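Local atomic coordinates of KP6 killer toxin subunit alpha (Ustilago maydis virus P6, PDB entry 4GVB), a protein that forms one half of a non-covalent secreted killer toxin lethal to sensitive fungal cells, recognising cellular receptors before the beta subunit takes part. Residues 11-17 with 50-56; 30-34 with 61-65. The contacts are given in a common frame with arbitrary orientation. Numbering follows the deposited sequence.

In the fold
The two contacts lie about 12 Å apart, centre to centre, on opposite sides of the centre of a small alpha+beta chain. Interaction 1 pairs strands 14-19 and 50-53, the inner strands of a four-stranded antiparallel sheet ordered 43-45, 50-53, 14-19, 71-76. Interaction 2 joins helices 28-33 and 58-67, which follow those strands, so the segments alternate along the chain. The contacts also touch: F61 CE2 is 3.8 Å from W17 CA, and T31 CG2 3.8 Å from C51 N, so both helices pack on the paired strands. Disulfide C16-C74 joins strands 14-19 and 71-76, C18-C65 strand 14-19 to helix 58-67, and C51-C35 strand 50-53 to the residue after G34, consistent with a compact secreted toxin.

Interaction 1 (11-17 with 50-56); sequences SCKWECW and HCLFSDD
W17 (chi1 p, 60°) lays its six-membered ring on the imidazole of H50 (chi1 m, -63°) in an offset stack, centroids 4.1 Å apart and planes at 19°, at one end of an antiparallel strand pair with a classic beta bulge at the other. Strands 14-17 and 50-53 run at 150° with axes 4.5 Å apart. Disulfides C12-C5, C16-C74 and C51-C35 tie this central pair to the rest of the chain. C16 N to C51 O and C51 N to C16 O, both 2.8 Å, make a hydrogen-bonded pair; E15-L52 is non-hydrogen-bonded, CA atoms 4.4 Å apart. At the bulge K13 N (3.0 Å) and W14 N (3.1 Å) donate to F53 O; F53 N returns to W14 O at 3.2 Å. W14, C16, C51 and F53 share one face, where W14 CB meets F53 CE1 at 3.6 Å and R58 makes a cation-pi contact with W14. On the other, E15 (chi1 t) accepts at OE2 a hydrogen bond from H50 ND1, 2.7 Å away.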
# COMPACT_ATOMS: atom_id res chain seq x y z
N SER A 11 4.39 -12.64 -23.23
CA SER A 11 3.10 -12.53 -23.90
C SER A 11 2.04 -11.89 -23.01
O SER A 11 0.86 -12.18 -23.14
CB SER A 11 2.61 -13.91 -24.37
OG SER A 11 3.60 -14.56 -25.15
N CYS A 12 2.46 -11.04 -22.08
CA CYS A 12 1.52 -10.21 -21.36
C CYS A 12 1.03 -9.11 -22.29
O CYS A 12 1.64 -8.86 -23.34
CB CYS A 12 2.15 -9.63 -20.09
SG CYS A 12 2.93 -10.87 -19.04
N LYS A 13 -0.07 -8.48 -21.93
CA LYS A 13 -0.64 -7.42 -22.75
C LYS A 13 -0.60 -6.07 -22.05
O LYS A 13 -0.62 -5.02 -22.69
CB LYS A 13 -2.07 -7.78 -23.17
CG LYS A 13 -2.13 -9.12 -23.89
CD LYS A 13 -3.51 -9.39 -24.49
CE LYS A 13 -3.45 -10.62 -25.39
NZ LYS A 13 -4.43 -10.58 -26.50
N TRP A 14 -0.54 -6.10 -20.72
CA TRP A 14 -0.56 -4.88 -19.93
C TRP A 14 0.52 -4.93 -18.86
O TRP A 14 0.86 -6.01 -18.35
CB TRP A 14 -1.93 -4.69 -19.29
CG TRP A 14 -3.06 -4.61 -20.26
CD1 TRP A 14 -4.00 -5.58 -20.50
CD2 TRP A 14 -3.38 -3.51 -21.10
NE1 TRP A 14 -4.89 -5.13 -21.45
CE2 TRP A 14 -4.53 -3.87 -21.84
CE3 TRP A 14 -2.81 -2.25 -21.31
CZ2 TRP A 14 -5.11 -3.01 -22.77
CZ3 TRP A 14 -3.39 -1.40 -22.24
CH2 TRP A 14 -4.53 -1.79 -22.95
N GLU A 15 1.06 -3.76 -18.53
CA GLU A 15 2.06 -3.63 -17.48
C GLU A 15 1.69 -2.41 -16.66
O GLU A 15 1.85 -1.29 -17.14
CB GLU A 15 3.43 -3.44 -18.10
CG GLU A 15 4.51 -3.04 -17.12
CD GLU A 15 5.83 -2.93 -17.81
OE1 GLU A 15 5.83 -2.98 -19.06
OE2 GLU A 15 6.87 -2.81 -17.12
N CYS A 16 1.19 -2.61 -15.44
CA CYS A 16 0.58 -1.51 -14.67
C CYS A 16 1.23 -1.34 -13.31
O CYS A 16 1.85 -2.26 -12.79
CB CYS A 16 -0.92 -1.77 -14.48
SG CYS A 16 -1.92 -1.90 -15.96
N TRP A 17 1.09 -0.15 -12.73
CA TRP A 17 1.61 0.12 -11.39
C TRP A 17 0.87 1.26 -10.69
O TRP A 17 0.29 2.14 -11.33
CB TRP A 17 3.12 0.41 -11.41
CG TRP A 17 3.53 1.59 -12.23
CD1 TRP A 17 3.76 2.87 -11.79
CD2 TRP A 17 3.81 1.60 -13.64
NE1 TRP A 17 4.13 3.67 -12.85
CE2 TRP A 17 4.18 2.91 -13.99
CE3 TRP A 17 3.77 0.62 -14.64
CZ2 TRP A 17 4.51 3.27 -15.29
CZ3 TRP A 17 4.10 0.98 -15.93
CH2 TRP A 17 4.46 2.30 -16.25
N HIS A 50 6.46 -3.74 -11.22
CA HIS A 50 5.25 -3.57 -12.04
C HIS A 50 4.40 -4.84 -12.04
O HIS A 50 4.91 -5.93 -11.74
CB HIS A 50 5.60 -3.20 -13.48
CG HIS A 50 6.30 -1.89 -13.61
ND1 HIS A 50 7.06 -1.55 -14.72
CD2 HIS A 50 6.37 -0.82 -12.78
CE1 HIS A 50 7.55 -0.34 -14.56
NE2 HIS A 50 7.15 0.13 -13.39
N CYS A 51 3.12 -4.70 -12.37
CA CYS A 51 2.20 -5.84 -12.43
C CYS A 51 1.75 -6.10 -13.86
O CYS A 51 1.15 -5.24 -14.50
CB CYS A 51 0.96 -5.63 -11.55
SG CYS A 51 -0.04 -7.15 -11.29
N LEU A 52 2.01 -7.32 -14.33
CA LEU A 52 1.73 -7.69 -15.70
C LEU A 52 0.58 -8.70 -15.77
O LEU A 52 0.40 -9.50 -14.85
CB LEU A 52 3.00 -8.23 -16.38
CG LEU A 52 4.03 -7.15 -16.70
CD1 LEU A 52 4.75 -6.70 -15.45
CD2 LEU A 52 5.06 -7.63 -17.73
N PHE A 53 -0.20 -8.63 -16.84
CA PHE A 53 -1.23 -9.61 -17.10
C PHE A 53 -1.66 -9.64 -18.58
O PHE A 53 -1.49 -8.66 -19.33
CB PHE A 53 -2.46 -9.45 -16.17
CG PHE A 53 -2.76 -8.03 -15.77
CD1 PHE A 53 -3.39 -7.15 -16.65
CD2 PHE A 53 -2.42 -7.57 -14.50
CE1 PHE A 53 -3.65 -5.83 -16.28
CE2 PHE A 53 -2.69 -6.25 -14.11
CZ PHE A 53 -3.30 -5.38 -15.00
N SER A 54 -2.21 -10.78 -18.97
CA SER A 54 -2.69 -10.95 -20.34
C SER A 54 -4.16 -10.57 -20.40
O SER A 54 -4.55 -9.72 -21.20
CB SER A 54 -2.48 -12.41 -20.80
OG SER A 54 -3.03 -12.62 -22.08
N ASP A 55 -4.97 -11.19 -19.56
CA ASP A 55 -6.36 -10.75 -19.45
C ASP A 55 -6.35 -9.29 -19.00
O ASP A 55 -5.41 -8.83 -18.35
CB ASP A 55 -7.13 -11.63 -18.46
CG ASP A 55 -7.40 -13.03 -19.00
OD1 ASP A 55 -7.26 -13.24 -20.23
OD2 ASP A 55 -7.77 -13.90 -18.21
N ASP A 56 -7.40 -8.55 -19.35
CA ASP A 56 -7.45 -7.13 -19.02
C ASP A 56 -7.90 -6.93 -17.58
O ASP A 56 -9.09 -6.76 -17.32
CB ASP A 56 -8.39 -6.41 -19.97
CG ASP A 56 -8.33 -4.91 -19.81
OD1 ASP A 56 -7.66 -4.45 -18.86
OD2 ASP A 56 -8.95 -4.20 -20.62

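Interaction 2 (30-34 with 61-65); sequences ATAAG and FYSHC
A30, on helix 28-33, faces helix 58-67 across a buried interface; its CA lies 6.9 Å from that of C65, whose sulfur is disulfide-bonded to C18 of the sheet. T31 directs its CA-to-CB bond away from the partner helix, yet its m rotamer (chi1 -61°) keeps CG2 3.8 Å from F61 CZ while OG1 hydrogen-bonds C18 N. A32 keeps helical angles (-52/-45°), and the CB of A33 packs against the H64 ring. G34 has phi/psi -108/18°, and its N donates to T31 O at 2.9 Å. G34 and H64 have the nearest CA atoms, 6.2 Å apart. F61 and H64, one turn apart on helix 58-67, both use chi1 t (-173° and 174°). The H64 ring lies against G34 in a CH-pi contact, G34 CA 3.7 Å from its centroid and 15° off the normal; G34 O meets the F61 ring edge, 3.4 Å from F61 CD1. The interactions that are clear in this helix-helix contact are apolar and CH-pi packing, consistent with the lack of a CB at G34, where an ideal one would come to a tight 3.2 Å from F61 CE1 and also run into the H64 ring.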
# COMPACT_ATOMS: atom_id res chain seq x y z
N ALA A 30 2.80 -0.86 -2.94
CA ALA A 30 1.37 -0.82 -3.22
C ALA A 30 1.05 -1.70 -4.43
O ALA A 30 0.07 -2.44 -4.45
CB ALA A 30 0.92 0.59 -3.47
N THR A 31 1.91 -1.62 -5.45
CA THR A 31 1.77 -2.47 -6.63
C THR A 31 1.88 -3.93 -6.25
O THR A 31 1.03 -4.73 -6.63
CB THR A 31 2.85 -2.18 -7.70
OG1 THR A 31 2.71 -0.83 -8.14
CG2 THR A 31 2.66 -3.11 -8.91
N ALA A 32 2.92 -4.28 -5.50
CA ALA A 32 3.13 -5.65 -5.05
C ALA A 32 1.90 -6.22 -4.36
O ALA A 32 1.55 -7.36 -4.60
CB ALA A 32 4.33 -5.74 -4.12
N ALA A 33 1.29 -5.43 -3.48
CA ALA A 33 0.13 -5.87 -2.72
C ALA A 33 -1.10 -6.15 -3.58
O ALA A 33 -2.06 -6.80 -3.12
CB ALA A 33 -0.21 -4.85 -1.63
N GLY A 34 -1.08 -5.64 -4.81
CA GLY A 34 -2.14 -5.85 -5.77
C GLY A 34 -1.75 -6.79 -6.90
O GLY A 34 -2.42 -6.84 -7.92
N PHE A 61 -7.17 -3.95 -10.95
CA PHE A 61 -5.94 -3.42 -10.38
C PHE A 61 -6.12 -1.97 -9.97
O PHE A 61 -5.62 -1.52 -8.92
CB PHE A 61 -4.77 -3.58 -11.36
CG PHE A 61 -3.46 -3.21 -10.77
CD1 PHE A 61 -2.85 -4.02 -9.84
CD2 PHE A 61 -2.83 -2.02 -11.14
CE1 PHE A 61 -1.64 -3.68 -9.27
CE2 PHE A 61 -1.61 -1.67 -10.56
CZ PHE A 61 -1.02 -2.50 -9.64
N TYR A 62 -6.86 -1.23 -10.78
CA TYR A 62 -7.13 0.17 -10.48
C TYR A 62 -7.83 0.34 -9.15
O TYR A 62 -7.57 1.30 -8.41
CB TYR A 62 -8.00 0.82 -11.56
CG TYR A 62 -8.40 2.24 -11.17
CD1 TYR A 62 -7.50 3.29 -11.31
CD2 TYR A 62 -9.66 2.52 -10.65
CE1 TYR A 62 -7.86 4.59 -10.95
CE2 TYR A 62 -10.01 3.81 -10.28
CZ TYR A 62 -9.11 4.83 -10.44
OH TYR A 62 -9.48 6.11 -10.07
N SER A 63 -8.75 -0.58 -8.84
CA SER A 63 -9.51 -0.47 -7.61
C SER A 63 -8.58 -0.61 -6.42
O SER A 63 -8.81 -0.01 -5.38
CB SER A 63 -10.63 -1.50 -7.54
OG SER A 63 -10.13 -2.75 -7.08
N HIS A 64 -7.53 -1.41 -6.59
CA HIS A 64 -6.54 -1.55 -5.53
C HIS A 64 -5.72 -0.27 -5.36
O HIS A 64 -5.65 0.28 -4.25
CB HIS A 64 -5.64 -2.78 -5.75
CG HIS A 64 -4.52 -2.87 -4.75
ND1 HIS A 64 -3.23 -2.48 -5.04
CD2 HIS A 64 -4.51 -3.30 -3.47
CE1 HIS A 64 -2.47 -2.65 -3.97
NE2 HIS A 64 -3.23 -3.15 -3.00
N CYS A 65 -5.12 0.22 -6.44
CA CYS A 65 -4.34 1.46 -6.35
C CYS A 65 -5.20 2.56 -5.77
O CYS A 65 -4.76 3.30 -4.89
CB CYS A 65 -3.79 1.89 -7.71
SG CYS A 65 -2.53 0.78 -8.36